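Anti-H(O) lectin 1 (PDB 1JXN) binds carbohydrates as an L-fucose-specific legume lectin that carries calcium and manganese ions near its sugar site. Local coordinates at residues A[41-46]-A[218-223]. Numbering follows the deposited sequence.
Sequences LPDETG and TYIGRQ. With MFU (methyl alpha-L-fucopyranoside), chain E.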
# COMPACT_ATOMS: atom_id res chain seq x y z
N LEU A 41 -3.36 -16.97 -27.45
CA LEU A 41 -3.59 -17.12 -26.02
C LEU A 41 -3.75 -18.63 -25.83
O LEU A 41 -4.15 -19.33 -26.75
CB LEU A 41 -4.92 -16.46 -25.63
CG LEU A 41 -5.16 -14.98 -25.92
CD1 LEU A 41 -6.63 -14.65 -25.67
CD2 LEU A 41 -4.24 -14.13 -25.05
N PRO A 42 -3.35 -19.15 -24.66
CA PRO A 42 -3.52 -20.59 -24.47
C PRO A 42 -5.04 -20.89 -24.34
O PRO A 42 -5.84 -19.97 -24.08
CB PRO A 42 -2.75 -20.86 -23.17
CG PRO A 42 -2.81 -19.54 -22.44
CD PRO A 42 -2.58 -18.55 -23.55
N ASP A 43 -5.44 -22.14 -24.56
CA ASP A 43 -6.87 -22.52 -24.48
C ASP A 43 -7.53 -21.96 -23.21
O ASP A 43 -8.68 -21.50 -23.25
CB ASP A 43 -7.03 -24.05 -24.52
CG ASP A 43 -6.36 -24.70 -25.74
OD1 ASP A 43 -7.01 -25.58 -26.35
OD2 ASP A 43 -5.19 -24.37 -26.06
N GLU A 44 -6.80 -22.02 -22.10
CA GLU A 44 -7.23 -21.50 -20.79
C GLU A 44 -6.34 -20.29 -20.46
O GLU A 44 -5.21 -20.46 -20.02
CB GLU A 44 -7.05 -22.56 -19.70
CG GLU A 44 -7.90 -23.79 -19.89
CD GLU A 44 -7.43 -24.94 -19.04
OE1 GLU A 44 -6.20 -25.12 -18.93
OE2 GLU A 44 -8.28 -25.66 -18.49
N THR A 45 -6.85 -19.08 -20.68
CA THR A 45 -6.09 -17.86 -20.42
C THR A 45 -6.70 -16.98 -19.33
O THR A 45 -7.90 -17.05 -19.08
CB THR A 45 -5.96 -16.99 -21.71
OG1 THR A 45 -5.25 -15.77 -21.44
CG2 THR A 45 -7.36 -16.67 -22.27
N GLY A 46 -5.89 -16.13 -18.72
CA GLY A 46 -6.41 -15.24 -17.69
C GLY A 46 -5.34 -14.40 -17.03
O GLY A 46 -4.15 -14.57 -17.31
N THR A 218 -11.17 -16.90 -19.18
CA THR A 218 -12.14 -17.29 -20.20
C THR A 218 -11.62 -18.55 -20.89
O THR A 218 -10.67 -19.17 -20.41
CB THR A 218 -12.32 -16.14 -21.23
OG1 THR A 218 -13.42 -16.44 -22.09
CG2 THR A 218 -11.08 -15.96 -22.07
N TYR A 219 -12.21 -18.94 -22.01
CA TYR A 219 -11.75 -20.17 -22.66
C TYR A 219 -11.90 -20.10 -24.18
O TYR A 219 -12.83 -19.47 -24.69
CB TYR A 219 -12.58 -21.34 -22.11
CG TYR A 219 -12.20 -22.71 -22.64
CD1 TYR A 219 -13.12 -23.48 -23.35
CD2 TYR A 219 -10.95 -23.26 -22.39
CE1 TYR A 219 -12.82 -24.75 -23.79
CE2 TYR A 219 -10.63 -24.53 -22.81
CZ TYR A 219 -11.57 -25.28 -23.51
OH TYR A 219 -11.26 -26.57 -23.89
N ILE A 220 -11.00 -20.77 -24.89
CA ILE A 220 -11.02 -20.79 -26.35
C ILE A 220 -12.42 -21.16 -26.81
O ILE A 220 -13.03 -22.09 -26.29
CB ILE A 220 -10.02 -21.82 -26.94
CG1 ILE A 220 -10.11 -21.84 -28.47
CG2 ILE A 220 -10.29 -23.21 -26.41
CD1 ILE A 220 -9.53 -20.61 -29.16
N GLY A 221 -12.95 -20.38 -27.75
CA GLY A 221 -14.28 -20.64 -28.27
C GLY A 221 -15.35 -19.87 -27.52
O GLY A 221 -16.25 -19.31 -28.13
N ARG A 222 -15.25 -19.86 -26.20
CA ARG A 222 -16.21 -19.14 -25.36
C ARG A 222 -15.53 -17.92 -24.72
O ARG A 222 -15.76 -17.61 -23.54
CB ARG A 222 -16.76 -20.08 -24.27
CG ARG A 222 -17.31 -21.39 -24.79
CD ARG A 222 -17.47 -22.43 -23.67
NE ARG A 222 -18.85 -22.61 -23.23
CZ ARG A 222 -19.52 -23.76 -23.29
NH1 ARG A 222 -18.93 -24.86 -23.77
NH2 ARG A 222 -20.77 -23.83 -22.86
N GLN A 223 -14.72 -17.21 -25.50
CA GLN A 223 -13.98 -16.05 -25.00
C GLN A 223 -14.77 -14.80 -24.67
O GLN A 223 -15.73 -14.44 -25.36
CB GLN A 223 -12.83 -15.70 -25.94
CG GLN A 223 -11.74 -16.78 -25.99
CD GLN A 223 -10.48 -16.31 -26.69
OE1 GLN A 223 -10.53 -15.43 -27.54
NE2 GLN A 223 -9.35 -16.91 -26.33
C1 MFU E . -13.31 -26.85 -19.01
C2 MFU E . -12.34 -26.31 -17.93
C3 MFU E . -11.73 -24.99 -18.46
C4 MFU E . -12.87 -23.99 -18.75
C5 MFU E . -13.83 -24.58 -19.79
C6 MFU E . -14.98 -23.59 -20.09
O1 MFU E . -12.53 -27.17 -20.23
O2 MFU E . -11.34 -27.29 -17.64
O3 MFU E . -10.83 -24.46 -17.50
O4 MFU E . -13.59 -23.71 -17.55
O5 MFU E . -14.35 -25.84 -19.32
CM MFU E . -11.61 -28.23 -20.57
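Two backbone hydrogen bonds tie 41-46 to 218-223: Ile220 N gives its hydrogen to Asp43 O at 2.9 Å, and Thr218 N reaches Thr45 O at 3.3 Å. They lie where strands 44-56 and 209-219, antiparallel neighbours in the seven-stranded sheet of the legume lectin fold, meet loosely beside the fucose site. Beyond Tyr219 the chain reverses in a type II turn through Ile220 and Gly221 to Arg222, on its way to strand 224-236. Asp43 O does more than accept one bond: Tyr219 CA makes a CA-H...O contact with it, and the carbonyl oxygen also lies 3.0 Å from Tyr219 CD2, oblique to the ring.

Tyr219 turns its ring to the sugar. CG anti to the backbone N (chi1 -177°) places the ring between the sugar and Ile220: the methyl fucoside lays C5 over one face, offset toward the rim, while Ile220 CG2 sits 3.7 Å above the centre of the other. Glu44 CG comes to the ring edge near CD2, and the extended chain beyond it carries the carboxylate to the sugar, its plane turned 63° from the ring. Glu44 OE2 takes a hydrogen bond from fucoside O3 at 3.0 Å and is also salt-bridged to Arg102, a second partner that probably steadies the carboxylate and would favour its ionised form. Asp87, Gly105 and Asn134 bind the same sugar; Asn134 is probably also a calcium ligand, as in related lectins.

Away from the sugar, the side chains of Asp43 and Ile220 lie side by side, pointing the same way, CB against CG2. On the opposite face of the sheet from Glu44 and Tyr219, Thr45 and Thr218 lie side by side, their CG2 methyls 3.8 Å apart, and Thr218 OG1 is hydrogen-bonded to Thr86 O. Farther along, Leu41 CD1 rests 3.6 Å from Gln223 NE2, while Gln223 OE1 accepts a hydrogen bond from Gly38 N.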